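PDB 2OG9: mandelate racemase/muconate lactonizing enzyme from Polaromonas sp., which probably acts on a carboxylate substrate such as mandelate, as expected of an enolase-superfamily enzyme of the mandelate racemase group. Local coordinates for residues S21-P26 and K372-E377; A48-E53 and G64-K69. All blocks are in the same frame, centred on the assembly; numbering follows the deposited sequence.

Overall arrangement
Interactions 1 and 2 are parts of one antiparallel sheet of four strands. Its order is 61-69, 46-56, 15-26 and 375-382. Interaction 2 joins the first two strands, and interaction 1 pairs the last two. Their centres lie about 10 Å apart. Strands 15-26 and 46-56 bind them together: I49 N is 2.7 Å from C23 O, and F51 N is 2.8 Å from S21 O, both probable hydrogen bonds. Y24 also packs on A48. Along the chain, interaction 2 is nested inside the loop that interaction 1 closes. The calcium site at A254 and F257 belongs to neither contact.

Interaction 1 (S21-P26 and K372-E377); sequences SSCYLP and KAWTRE
P26 rests on the indole of W374 in a CH-pi contact. Its CD stands over the six-membered ring, 3.5 Å from the ring centroid and 16° off the normal. L25 CD1 approaches the same ring obliquely, 3.6 Å from W374 CZ3. C23 SG comes at the ring edge and touches W374 CB. An alanine in place of W374 would probably leave P26 and the end of L25 without their aromatic partner and open a gap beside them.

R376 stacks on Y24. The guanidinium lies flat on the phenol ring, with planes 7° apart and centres 4.0 Å apart. The cation-pi contact is off-centre, with R376 CZ nearest Y24 CG and CB. The R376 chain is extended from CG to NE and crosses the tyrosine at about a right angle. Its NH2 also forms a salt bridge with E46. At the ring's edge one water joins Y24 OH, S22 OG and E377 OE1.

Backbone bonds set these side chains in place. S22 N donates to E377 O at 2.8 Å, and R376 N to S22 O. Y24 N reaches W374 O at 2.9 Å, from above the carbonyl plane. A beta bulge shifts the register between S22 and C23.

S22 and E377 pack on F77 of helix 73-83, and Y24 on P74. Strand 375-382 follows helix 370-374 and edges the sheet beside strand 15-26.

Interaction 2 (A48-E53 and G64-K69); sequences AILFAE and GFSYSK
S66 lies opposite L50, and both side chains point to the same face of the sheet. The serine OG sits 3.4 Å from L50 CB and 3.5 Å from L50 CD2. Its chi1 of 58° puts OG between the backbone N and the carbonyl carbon. The hydroxyl is also hydrogen-bonded to Q76 OE1. Two backbone bonds fasten this pair: L50 N to S66 O at 2.9 Å, and S66 N to L50 O.

Two backbone hydrogen bonds join A48 and S68, with A48 N to S68 O the longer at 3.2 Å. G64 pairs with A52: A52 N to G64 O and G64 N to A52 O are both 3.0 Å. G64 brings no side chain to the L50 face, where A52 packs on helix 114-133.

On the other face I49, F51, F65 and Y67 meet. F51 and F65 lie side by side and point the same way, with F51 CD1 3.8 Å from F65 CB. I49 CG2 lies 4.1 Å from F65 CB. I49 CD1 meets Y67 CB at 3.8 Å. Y67 OH is hydrogen-bonded to D288 and R291.

Hydrogen-bonded and non-hydrogen-bonded pairs alternate, as in regular antiparallel strands; 46-56 and 61-69 follow each other in the chain and form a beta hairpin. Here it lies in the N-terminal domain of the enolase superfamily, with its L50 face against helices 73-83 and 114-133.

Interaction 1 (S21-P26 and K372-E377)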
# COMPACT_ATOMS: atom_id res chain seq x y z
N SER A 21 -21.96 -36.68 -24.56
CA SER A 21 -23.07 -37.40 -23.94
C SER A 21 -23.42 -36.75 -22.62
O SER A 21 -22.53 -36.38 -21.86
CB SER A 21 -22.66 -38.86 -23.67
OG SER A 21 -22.01 -39.45 -24.78
N SER A 22 -24.71 -36.63 -22.34
CA SER A 22 -25.17 -36.08 -21.07
C SER A 22 -25.72 -37.27 -20.31
O SER A 22 -26.81 -37.77 -20.59
CB SER A 22 -26.27 -35.03 -21.30
OG SER A 22 -26.61 -34.40 -20.07
N CYS A 23 -24.94 -37.72 -19.33
CA CYS A 23 -25.28 -38.89 -18.52
C CYS A 23 -25.73 -38.52 -17.11
O CYS A 23 -25.02 -37.84 -16.39
CB CYS A 23 -24.05 -39.79 -18.47
SG CYS A 23 -24.19 -41.23 -17.41
N TYR A 24 -26.92 -38.97 -16.72
CA TYR A 24 -27.43 -38.67 -15.39
C TYR A 24 -27.18 -39.80 -14.41
O TYR A 24 -27.84 -40.84 -14.43
CB TYR A 24 -28.92 -38.33 -15.46
CG TYR A 24 -29.16 -36.96 -16.04
CD1 TYR A 24 -29.42 -35.87 -15.21
CD2 TYR A 24 -29.06 -36.74 -17.41
CE1 TYR A 24 -29.58 -34.59 -15.73
CE2 TYR A 24 -29.22 -35.46 -17.95
CZ TYR A 24 -29.48 -34.39 -17.10
OH TYR A 24 -29.65 -33.13 -17.63
N LEU A 25 -26.19 -39.57 -13.54
CA LEU A 25 -25.78 -40.52 -12.52
C LEU A 25 -26.73 -40.51 -11.33
O LEU A 25 -26.83 -39.52 -10.61
CB LEU A 25 -24.37 -40.17 -12.04
CG LEU A 25 -23.80 -40.95 -10.86
CD1 LEU A 25 -23.61 -42.40 -11.25
CD2 LEU A 25 -22.47 -40.33 -10.44
N PRO A 26 -27.46 -41.62 -11.11
CA PRO A 26 -28.38 -41.65 -9.98
C PRO A 26 -27.58 -41.90 -8.70
O PRO A 26 -26.63 -42.69 -8.71
CB PRO A 26 -29.31 -42.81 -10.33
CG PRO A 26 -28.39 -43.76 -11.00
CD PRO A 26 -27.55 -42.86 -11.90
N LYS A 372 -24.59 -45.90 -20.95
CA LYS A 372 -25.58 -45.88 -22.02
C LYS A 372 -27.00 -45.73 -21.47
O LYS A 372 -27.75 -44.86 -21.90
CB LYS A 372 -25.47 -47.18 -22.84
CG LYS A 372 -26.56 -47.39 -23.89
CD LYS A 372 -26.34 -46.60 -25.18
CE LYS A 372 -26.62 -45.12 -25.02
NZ LYS A 372 -26.53 -44.39 -26.32
N ALA A 373 -27.35 -46.57 -20.50
CA ALA A 373 -28.67 -46.55 -19.91
C ALA A 373 -29.01 -45.23 -19.20
O ALA A 373 -30.18 -44.88 -19.06
CB ALA A 373 -28.82 -47.70 -18.93
N TRP A 374 -27.99 -44.50 -18.77
CA TRP A 374 -28.23 -43.24 -18.06
C TRP A 374 -28.08 -42.00 -18.93
O TRP A 374 -28.25 -40.88 -18.46
CB TRP A 374 -27.30 -43.12 -16.86
CG TRP A 374 -27.53 -44.14 -15.78
CD1 TRP A 374 -28.72 -44.73 -15.45
CD2 TRP A 374 -26.57 -44.62 -14.83
NE1 TRP A 374 -28.56 -45.55 -14.35
CE2 TRP A 374 -27.25 -45.50 -13.95
CE3 TRP A 374 -25.20 -44.40 -14.64
CZ2 TRP A 374 -26.60 -46.15 -12.89
CZ3 TRP A 374 -24.56 -45.04 -13.58
CH2 TRP A 374 -25.26 -45.91 -12.73
N THR A 375 -27.78 -42.21 -20.21
CA THR A 375 -27.60 -41.10 -21.14
C THR A 375 -28.95 -40.57 -21.64
O THR A 375 -29.73 -41.31 -22.23
CB THR A 375 -26.75 -41.54 -22.34
OG1 THR A 375 -25.49 -42.04 -21.86
CG2 THR A 375 -26.50 -40.38 -23.28
N ARG A 376 -29.21 -39.29 -21.39
CA ARG A 376 -30.47 -38.68 -21.81
C ARG A 376 -30.32 -37.85 -23.07
O ARG A 376 -31.30 -37.56 -23.75
CB ARG A 376 -31.04 -37.83 -20.68
CG ARG A 376 -31.38 -38.63 -19.44
CD ARG A 376 -32.02 -37.78 -18.35
NE ARG A 376 -32.14 -38.52 -17.10
CZ ARG A 376 -32.51 -37.98 -15.94
NH1 ARG A 376 -32.80 -36.69 -15.87
NH2 ARG A 376 -32.57 -38.74 -14.85
N GLU A 377 -29.08 -37.46 -23.37
CA GLU A 377 -28.79 -36.66 -24.56
C GLU A 377 -27.42 -37.01 -25.09
O GLU A 377 -26.52 -37.37 -24.33
CB GLU A 377 -28.81 -35.17 -24.23
CG GLU A 377 -30.16 -34.58 -23.86
CD GLU A 377 -30.14 -33.05 -23.83
OE1 GLU A 377 -29.59 -32.47 -22.87
OE2 GLU A 377 -30.66 -32.44 -24.78
O HOH W 1 -28.85 -32.87 -20.19
O HOH W 2 -30.55 -41.44 -14.74

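Interaction 2 (A48-E53 and G64-K69)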
# COMPACT_ATOMS: atom_id res chain seq x y z
N ALA A 48 -25.53 -34.71 -13.08
CA ALA A 48 -25.45 -34.71 -14.54
C ALA A 48 -23.99 -34.70 -14.96
O ALA A 48 -23.25 -33.78 -14.62
CB ALA A 48 -26.18 -33.49 -15.10
N ILE A 49 -23.57 -35.71 -15.72
CA ILE A 49 -22.18 -35.78 -16.17
C ILE A 49 -22.12 -35.55 -17.68
O ILE A 49 -22.87 -36.15 -18.43
CB ILE A 49 -21.57 -37.18 -15.90
CG1 ILE A 49 -21.78 -37.58 -14.43
CG2 ILE A 49 -20.10 -37.18 -16.27
CD1 ILE A 49 -21.01 -36.74 -13.43
N LEU A 50 -21.23 -34.66 -18.11
CA LEU A 50 -21.07 -34.41 -19.54
C LEU A 50 -19.80 -35.11 -20.01
O LEU A 50 -18.69 -34.73 -19.62
CB LEU A 50 -20.96 -32.91 -19.84
CG LEU A 50 -20.54 -32.59 -21.28
CD1 LEU A 50 -21.64 -33.04 -22.23
CD2 LEU A 50 -20.28 -31.10 -21.44
N PHE A 51 -19.95 -36.14 -20.83
CA PHE A 51 -18.80 -36.86 -21.36
C PHE A 51 -18.44 -36.35 -22.75
O PHE A 51 -19.33 -36.08 -23.56
CB PHE A 51 -19.09 -38.37 -21.44
CG PHE A 51 -19.07 -39.07 -20.12
CD1 PHE A 51 -17.87 -39.22 -19.42
CD2 PHE A 51 -20.24 -39.59 -19.57
CE1 PHE A 51 -17.85 -39.88 -18.18
CE2 PHE A 51 -20.23 -40.24 -18.34
CZ PHE A 51 -19.03 -40.39 -17.65
N ALA A 52 -17.15 -36.22 -23.01
CA ALA A 52 -16.67 -35.80 -24.31
C ALA A 52 -15.66 -36.84 -24.77
O ALA A 52 -14.76 -37.23 -24.02
CB ALA A 52 -16.00 -34.43 -24.22
N GLU A 53 -15.84 -37.30 -26.01
CA GLU A 53 -14.95 -38.28 -26.61
C GLU A 53 -14.37 -37.62 -27.85
O GLU A 53 -15.10 -37.02 -28.64
CB GLU A 53 -15.72 -39.54 -27.00
CG GLU A 53 -16.23 -40.35 -25.82
CD GLU A 53 -17.25 -41.40 -26.23
OE1 GLU A 53 -18.47 -41.13 -26.16
OE2 GLU A 53 -16.82 -42.50 -26.65
N GLY A 64 -13.02 -37.24 -21.60
CA GLY A 64 -13.01 -36.24 -20.55
C GLY A 64 -14.42 -36.00 -20.06
O GLY A 64 -15.37 -36.54 -20.63
N PHE A 65 -14.58 -35.19 -19.02
CA PHE A 65 -15.92 -34.92 -18.53
C PHE A 65 -15.99 -33.69 -17.64
O PHE A 65 -14.98 -33.20 -17.16
CB PHE A 65 -16.46 -36.14 -17.77
CG PHE A 65 -15.75 -36.43 -16.46
CD1 PHE A 65 -16.19 -35.85 -15.28
CD2 PHE A 65 -14.66 -37.28 -16.43
CE1 PHE A 65 -15.54 -36.10 -14.07
CE2 PHE A 65 -14.00 -37.55 -15.22
CZ PHE A 65 -14.44 -36.95 -14.04
N SER A 66 -17.20 -33.18 -17.47
CA SER A 66 -17.47 -32.06 -16.59
C SER A 66 -18.76 -32.51 -15.92
O SER A 66 -19.25 -33.61 -16.21
CB SER A 66 -17.67 -30.75 -17.37
OG SER A 66 -18.73 -30.84 -18.31
N TYR A 67 -19.30 -31.71 -15.01
CA TYR A 67 -20.51 -32.13 -14.32
C TYR A 67 -21.27 -30.95 -13.74
O TYR A 67 -20.78 -29.83 -13.70
CB TYR A 67 -20.13 -33.08 -13.18
CG TYR A 67 -19.55 -32.37 -11.98
CD1 TYR A 67 -20.37 -31.94 -10.94
CD2 TYR A 67 -18.19 -32.07 -11.91
CE1 TYR A 67 -19.85 -31.23 -9.86
CE2 TYR A 67 -17.66 -31.36 -10.84
CZ TYR A 67 -18.50 -30.94 -9.81
OH TYR A 67 -18.00 -30.22 -8.75
N SER A 68 -22.49 -31.23 -13.30
CA SER A 68 -23.34 -30.24 -12.67
C SER A 68 -24.09 -30.91 -11.55
O SER A 68 -24.70 -31.97 -11.74
CB SER A 68 -24.36 -29.66 -13.66
OG SER A 68 -23.72 -29.06 -14.77
N LYS A 69 -24.02 -30.32 -10.36
CA LYS A 69 -24.75 -30.81 -9.21
C LYS A 69 -25.90 -29.81 -9.17
O LYS A 69 -25.68 -28.61 -8.98
CB LYS A 69 -23.89 -30.72 -7.95
CG LYS A 69 -22.83 -31.81 -7.87
CD LYS A 69 -21.77 -31.49 -6.83
CE LYS A 69 -21.68 -32.58 -5.77
NZ LYS A 69 -20.53 -32.38 -4.82